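Local coordinates for tyrosine specific protein phosphatase (Trypanosoma cruzi, PDB 4AZ1), which probably removes phosphate from phosphotyrosine residues of proteins, at residues A[116-121]-A[223-228]; A[228-233]-A[268-273]. All coordinates share one frame; numbering follows the deposited sequence.

Contacts 1 and 2 lie in series along the chain and share A228, where the phosphate-binding signature loop passes from a central strand toward helix 232-247. All touching residues of contact 1 are buried, and it joins two parallel neighbours, strands 115-118 and 222-225, through backbone bonds and valine, methionine and histidine side chains. Contact 2 is a meeting of loops, buried too but with F268 and Q272 partly exposed; a single weak backbone bond crosses it, and a water and isoleucine packing do much of the rest. Both touch one formic acid, held by backbone in contact 1 and also by an arginine in contact 2. T120 OG1 and R232 NH2 link them with a weak hydrogen bond.

Contact 1: A[116-121]-A[223-228]; sequences VIMVTK and VVHCSA. With FMT (formic acid), chain D.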
# COMPACT_ATOMS: atom_id res chain seq x y z
N VAL A 116 8.11 1.91 -16.02
CA VAL A 116 6.90 2.54 -15.55
C VAL A 116 6.97 4.01 -15.92
O VAL A 116 7.95 4.69 -15.58
CB VAL A 116 6.78 2.44 -14.02
CG1 VAL A 116 5.63 3.34 -13.52
CG2 VAL A 116 6.56 0.99 -13.61
N ILE A 117 5.95 4.50 -16.61
CA ILE A 117 5.91 5.90 -16.95
C ILE A 117 4.74 6.55 -16.25
O ILE A 117 3.61 6.07 -16.35
CB ILE A 117 5.76 6.11 -18.46
CG1 ILE A 117 6.97 5.54 -19.18
CG2 ILE A 117 5.60 7.61 -18.78
CD1 ILE A 117 6.93 5.76 -20.66
N MET A 118 5.04 7.62 -15.50
CA MET A 118 4.05 8.34 -14.73
C MET A 118 3.92 9.73 -15.34
O MET A 118 4.90 10.49 -15.38
CB MET A 118 4.50 8.42 -13.26
CG MET A 118 3.55 9.24 -12.39
SD MET A 118 4.15 9.29 -10.69
CE MET A 118 2.99 10.48 -10.01
N VAL A 119 2.72 10.06 -15.83
CA VAL A 119 2.51 11.33 -16.52
C VAL A 119 1.62 12.29 -15.73
O VAL A 119 0.60 12.78 -16.22
CB VAL A 119 1.92 11.09 -17.95
CG1 VAL A 119 1.99 12.35 -18.76
CG2 VAL A 119 2.72 10.03 -18.67
N THR A 120 2.01 12.55 -14.49
CA THR A 120 1.29 13.49 -13.65
C THR A 120 2.20 13.87 -12.50
O THR A 120 3.15 13.14 -12.19
CB THR A 120 -0.03 12.85 -13.08
OG1 THR A 120 -0.74 13.82 -12.29
CG2 THR A 120 0.29 11.63 -12.20
N LYS A 121 1.93 15.02 -11.87
CA LYS A 121 2.44 15.25 -10.51
C LYS A 121 1.54 14.55 -9.50
O LYS A 121 0.40 14.17 -9.82
CB LYS A 121 2.50 16.74 -10.17
CG LYS A 121 3.43 17.53 -11.07
CD LYS A 121 3.62 18.92 -10.52
CE LYS A 121 3.06 19.94 -11.47
NZ LYS A 121 3.66 21.26 -11.16
N VAL A 223 4.29 -0.13 -18.26
CA VAL A 223 3.21 0.41 -17.44
C VAL A 223 3.14 1.93 -17.57
O VAL A 223 4.15 2.62 -17.43
CB VAL A 223 3.36 0.01 -15.96
CG1 VAL A 223 2.37 0.81 -15.08
CG2 VAL A 223 3.15 -1.49 -15.78
N VAL A 224 1.94 2.46 -17.85
CA VAL A 224 1.73 3.90 -17.96
C VAL A 224 0.55 4.34 -17.10
O VAL A 224 -0.54 3.78 -17.21
CB VAL A 224 1.44 4.31 -19.41
CG1 VAL A 224 1.40 5.83 -19.54
CG2 VAL A 224 2.48 3.73 -20.34
N HIS A 225 0.74 5.34 -16.24
CA HIS A 225 -0.39 5.84 -15.46
C HIS A 225 -0.35 7.34 -15.32
O HIS A 225 0.72 7.94 -15.33
CB HIS A 225 -0.46 5.18 -14.07
CG HIS A 225 0.61 5.62 -13.13
ND1 HIS A 225 0.43 6.63 -12.20
CD2 HIS A 225 1.88 5.17 -12.95
CE1 HIS A 225 1.54 6.78 -11.49
NE2 HIS A 225 2.43 5.92 -11.93
N CYS A 226 -1.53 7.95 -15.22
CA CYS A 226 -1.64 9.34 -14.80
C CYS A 226 -2.38 9.30 -13.48
O CYS A 226 -1.92 8.62 -12.56
CB CYS A 226 -2.35 10.19 -15.85
SG CYS A 226 -3.80 9.43 -16.61
N SER A 227 -3.52 9.99 -13.35
CA SER A 227 -4.34 9.79 -12.14
C SER A 227 -5.36 8.66 -12.29
O SER A 227 -5.32 7.67 -11.55
CB SER A 227 -5.00 11.08 -11.65
OG SER A 227 -5.68 10.87 -10.39
N ALA A 228 -6.27 8.80 -13.26
CA ALA A 228 -7.28 7.76 -13.51
C ALA A 228 -6.77 6.77 -14.55
O ALA A 228 -7.39 5.73 -14.77
CB ALA A 228 -8.61 8.39 -13.96
C FMT D . -6.03 12.39 -14.67
O1 FMT D . -4.81 12.50 -14.49
O2 FMT D . -6.63 11.31 -14.56
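M118 lies against the ring of H225, its CA over one face of the imidazole. From there the chain runs extended, with CG anti to the backbone N (chi1 176°), and descends on that same side past NE2 and CE1. CB of M118 sits near H225 NE2, and CG presses to 3.3 Å from H225 CE1. SD passes 3.7 Å from CE1, meeting the ring obliquely, and the terminal CE of M118 stays 4.2 Å from H225 CE1. V116 CG1 comes to the ring edge. Both ring nitrogens are engaged: ND1 of H225 donates to C226 O (3.1 Å), in the carbonyl plane and on a lone pair, while NE2 bonds to Y133 OH, two bonds that would hold the ring's rotation.

The two strands, 12° from parallel, are neighbours in the sheet, and H225 opens the HCX5R loop of the protein tyrosine phosphatases, whose cysteine, here C226, is the nucleophile in relatives. I117, paired with V224, bonds to the residues on either side of it: its N gives a 2.7 Å bond to V223 O and its O accepts H225 N. V119 N then bonds to H225 O. Beyond the strands, T120 CG2 touches C226 O, and S227 N donates to formic acid O1 at 3.0 Å.

Contact 2: A[228-233]-A[268-273]; sequences AGIGRT and FGMVQR. With FMT (formic acid), chain D.
I230 and Q272 cross at about a right angle where the HCX5R signature loop meets the 268-273 loop, whose Q272 corresponds to the Q-loop glutamine of classical tyrosine phosphatases. Van der Waals contacts centre on I230, whose methyls rest mainly on backbone carbonyls. With CG1 between backbone N and carbonyl carbon (chi1 59°), the chain is carried over toward Q272 and G269, and CD1 reaches 3.7 Å from G269 O and also rests against the amide carbon of Q272. CG2 faces F268 O, with M270 SD approaching more loosely. G269 has a backbone shape that calls for glycine, and its lack of a side chain makes room for I230 CD1. G231, the N-cap of helix 232-247, likewise has no side chain, and Q272 CB lies 3.9 Å from its CA.

Direct polar bonding across the loops is modest. V271 N donates to I230 O at 2.6 Å, but the bend at the hydrogen (128°) makes this a weak bond. R264 holds V271 O from helix 255-266.

Water and formic acid, the latter probably from the crystallisation liquor, supply the remaining polar links. A water accepts from I230 N at 2.9 Å and donates to both Q272 OE1, 3.1 Å away, and formic acid O2, tying the two loops to the bound molecule. A228 N also donates to O2 of the formic acid, which sits in the loop much as a phosphate would be expected to. The guanidinium of R232, bridged through NH1 to E124, turns its edge to the formic acid, and R232 NH2 donates an almost straight 2.7 Å bond to formic acid O1.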
# COMPACT_ATOMS: atom_id res chain seq x y z
N ALA A 228 -6.27 8.80 -13.26
CA ALA A 228 -7.28 7.76 -13.51
C ALA A 228 -6.77 6.77 -14.55
O ALA A 228 -7.39 5.73 -14.77
CB ALA A 228 -8.61 8.39 -13.96
N GLY A 229 -5.67 7.11 -15.21
CA GLY A 229 -5.09 6.21 -16.20
C GLY A 229 -5.82 6.10 -17.53
O GLY A 229 -5.71 5.08 -18.23
N ILE A 230 -6.56 7.14 -17.91
CA ILE A 230 -7.18 7.15 -19.23
C ILE A 230 -6.92 8.43 -20.02
O ILE A 230 -7.24 8.51 -21.21
CB ILE A 230 -8.73 6.93 -19.17
CG1 ILE A 230 -9.42 8.02 -18.34
CG2 ILE A 230 -9.10 5.51 -18.70
CD1 ILE A 230 -11.00 7.92 -18.39
N GLY A 231 -6.36 9.44 -19.36
CA GLY A 231 -6.26 10.76 -19.98
C GLY A 231 -4.94 10.98 -20.68
O GLY A 231 -4.77 10.62 -21.86
N ARG A 232 -4.00 11.57 -19.96
CA ARG A 232 -2.64 11.74 -20.44
C ARG A 232 -2.02 10.38 -20.75
O ARG A 232 -1.19 10.26 -21.65
CB ARG A 232 -1.81 12.51 -19.38
CG ARG A 232 -2.24 14.00 -19.26
CD ARG A 232 -1.65 14.68 -18.03
NE ARG A 232 -2.36 14.29 -16.81
CZ ARG A 232 -1.99 14.66 -15.59
NH1 ARG A 232 -0.92 15.42 -15.40
NH2 ARG A 232 -2.70 14.25 -14.54
N THR A 233 -2.42 9.36 -20.00
CA THR A 233 -1.97 7.99 -20.24
C THR A 233 -2.37 7.54 -21.65
O THR A 233 -1.55 6.99 -22.40
CB THR A 233 -2.61 7.04 -19.22
OG1 THR A 233 -2.02 7.26 -17.94
CG2 THR A 233 -2.42 5.59 -19.65
N PHE A 268 -12.10 1.39 -21.45
CA PHE A 268 -13.16 2.37 -21.67
C PHE A 268 -12.71 3.80 -21.36
O PHE A 268 -12.18 4.07 -20.29
CB PHE A 268 -14.37 2.03 -20.80
CG PHE A 268 -15.55 2.89 -21.08
CD1 PHE A 268 -16.43 2.57 -22.11
CD2 PHE A 268 -15.79 4.04 -20.33
CE1 PHE A 268 -17.52 3.37 -22.39
CE2 PHE A 268 -16.88 4.86 -20.60
CZ PHE A 268 -17.75 4.52 -21.64
N GLY A 269 -12.92 4.70 -22.31
CA GLY A 269 -12.72 6.11 -22.05
C GLY A 269 -11.33 6.64 -22.35
O GLY A 269 -11.05 7.81 -22.08
N MET A 270 -10.46 5.79 -22.92
CA MET A 270 -9.09 6.20 -23.25
C MET A 270 -9.07 7.50 -24.07
O MET A 270 -9.86 7.67 -25.04
CB MET A 270 -8.33 5.10 -24.01
CG MET A 270 -7.81 3.96 -23.14
SD MET A 270 -6.48 4.40 -22.01
CE MET A 270 -5.04 3.91 -22.96
N VAL A 271 -8.16 8.40 -23.68
CA VAL A 271 -8.15 9.79 -24.12
C VAL A 271 -9.44 10.48 -23.66
O VAL A 271 -10.48 10.44 -24.32
CB VAL A 271 -7.91 9.95 -25.64
CG1 VAL A 271 -7.72 11.43 -25.96
CG2 VAL A 271 -6.67 9.16 -26.06
N GLN A 272 -9.34 11.09 -22.49
CA GLN A 272 -10.47 11.56 -21.72
C GLN A 272 -10.93 12.96 -22.15
O GLN A 272 -12.10 13.27 -22.08
CB GLN A 272 -10.04 11.59 -20.25
CG GLN A 272 -11.09 12.00 -19.23
CD GLN A 272 -10.53 11.93 -17.80
OE1 GLN A 272 -9.30 11.92 -17.61
NE2 GLN A 272 -11.41 11.85 -16.82
N ARG A 273 -9.99 13.80 -22.60
CA ARG A 273 -10.30 15.21 -22.85
C ARG A 273 -9.93 15.58 -24.26
O ARG A 273 -9.00 15.01 -24.83
CB ARG A 273 -9.54 16.12 -21.87
CG ARG A 273 -9.73 15.73 -20.41
CD ARG A 273 -9.26 16.83 -19.45
NE ARG A 273 -9.02 16.30 -18.10
CZ ARG A 273 -9.98 15.99 -17.23
NH1 ARG A 273 -11.26 16.13 -17.57
NH2 ARG A 273 -9.67 15.52 -16.02
C FMT D . -6.03 12.39 -14.67
O1 FMT D . -4.81 12.50 -14.49
O2 FMT D . -6.63 11.31 -14.56
O HOH W 1 -7.12 9.78 -16.88